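Local coordinates for protein putidaredoxin reductase (Pseudomonas putida, PDB 1Q1R) that probably uses its bound FAD to pass electrons from a reduced nicotinamide cofactor to putidaredoxin, which supplies the cytochrome P450cam monooxygenase, at residues V229-E232 with R236-A239. Sequence-based numbering, arbitrary orientation.
Sequences VLCE and RLPA
R236 meets L230 on the outer face of the two strands, where they form a non-hydrogen-bonded antiparallel pair. The leucine reaches over with one branch: its CD1 comes to 3.9 Å from CG of R236 and nearly as close to CB, the two side chains slanting past one another. With CG anti to the backbone N (chi1 170°), the arginine runs out extended as far as NE, which forms a salt bridge to E218 on strand 214-219; L230 also touches that glutamate.

Next comes L237, which makes the hydrogen-bonded antiparallel pair with V229. Its amide gives a bond of 2.8 Å from L237 N to V229 O, and the return bond from V229 N to L237 O is 2.7 Å. On the buried face its CB stands 4.3 Å from CB of V229, while the CD1 branch extends along strand 226-231 to SG of C231, at 3.9 Å. L237 also packs on T176 and L178 of strand 174-178.

Beyond P238, A239 turns its methyl back toward V229, and CB lies 4.2 Å from V229 CG2; both residues rest on V153 of strand 151-155. The strands run antiparallel at 160°, joined by a four-residue connection. This is a beta hairpin, the last two strands of a three-stranded antiparallel sheet whose apolar face covers a parallel Rossmann-type sheet, as in the NAD(P)-binding domain of the glutathione reductase fold.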
loop_
_atom_site.group_PDB
_atom_site.type_symbol
_atom_site.label_atom_id
_atom_site.label_comp_id
_atom_site.label_asym_id
_atom_site.label_seq_id
_atom_site.Cartn_x
_atom_site.Cartn_y
_atom_site.Cartn_z
ATOM N N VAL A 229 -2.618 8.865 26.041
ATOM C CA VAL A 229 -3.412 7.804 25.428
ATOM C C VAL A 229 -3.730 6.814 26.550
ATOM O O VAL A 229 -2.832 6.392 27.277
ATOM C CB VAL A 229 -2.608 7.070 24.322
ATOM C CG1 VAL A 229 -3.489 6.029 23.633
ATOM C CG2 VAL A 229 -2.073 8.077 23.308
ATOM N N LEU A 230 -5.001 6.457 26.704
ATOM C CA LEU A 230 -5.383 5.518 27.756
ATOM C C LEU A 230 -5.705 4.152 27.176
ATOM O O LEU A 230 -6.405 4.044 26.173
ATOM C CB LEU A 230 -6.608 6.020 28.537
ATOM C CG LEU A 230 -6.595 7.383 29.238
ATOM C CD1 LEU A 230 -5.182 7.764 29.661
ATOM C CD2 LEU A 230 -7.148 8.422 28.292
ATOM N N CYS A 231 -5.194 3.109 27.814
ATOM C CA CYS A 231 -5.447 1.750 27.358
ATOM C C CYS A 231 -6.572 1.130 28.166
ATOM O O CYS A 231 -6.793 1.495 29.320
ATOM C CB CYS A 231 -4.189 0.903 27.501
ATOM S SG CYS A 231 -2.785 1.573 26.600
ATOM N N GLU A 232 -7.270 0.182 27.553
ATOM C CA GLU A 232 -8.382 -0.509 28.190
ATOM C C GLU A 232 -8.011 -1.105 29.551
ATOM O O GLU A 232 -8.845 -1.173 30.454
ATOM C CB GLU A 232 -8.900 -1.603 27.253
ATOM C CG GLU A 232 -10.088 -2.384 27.778
ATOM C CD GLU A 232 -11.225 -1.490 28.234
ATOM O OE1 GLU A 232 -11.558 -0.525 27.512
ATOM O OE2 GLU A 232 -11.795 -1.763 29.313
ATOM N N ARG A 236 -1.874 4.507 31.398
ATOM C CA ARG A 236 -1.861 5.862 30.859
ATOM C C ARG A 236 -0.526 6.090 30.157
ATOM O O ARG A 236 0.537 5.978 30.766
ATOM C CB ARG A 236 -2.031 6.916 31.959
ATOM C CG ARG A 236 -1.774 8.350 31.457
ATOM C CD ARG A 236 -2.015 9.407 32.531
ATOM N NE ARG A 236 -1.782 10.766 32.036
ATOM C CZ ARG A 236 -0.586 11.341 31.938
ATOM N NH1 ARG A 236 0.508 10.684 32.303
ATOM N NH2 ARG A 236 -0.479 12.579 31.473
ATOM N N LEU A 237 -0.587 6.404 28.870
ATOM C CA LEU A 237 0.625 6.660 28.106
ATOM C C LEU A 237 0.671 8.140 27.744
ATOM O O LEU A 237 -0.081 8.594 26.886
ATOM C CB LEU A 237 0.633 5.812 26.829
ATOM C CG LEU A 237 0.649 4.291 27.015
ATOM C CD1 LEU A 237 0.383 3.614 25.684
ATOM C CD2 LEU A 237 1.988 3.856 27.587
ATOM N N PRO A 238 1.546 8.915 28.406
ATOM C CA PRO A 238 1.643 10.346 28.102
ATOM C C PRO A 238 2.155 10.487 26.673
ATOM O O PRO A 238 3.045 9.748 26.261
ATOM C CB PRO A 238 2.642 10.848 29.138
ATOM C CG PRO A 238 3.560 9.665 29.306
ATOM C CD PRO A 238 2.583 8.508 29.372
ATOM N N ALA A 239 1.591 11.421 25.913
ATOM C CA ALA A 239 2.013 11.588 24.529
ATOM C C ALA A 239 2.052 13.032 24.060
ATOM O O ALA A 239 1.189 13.834 24.410
ATOM C CB ALA A 239 1.096 10.786 23.615
#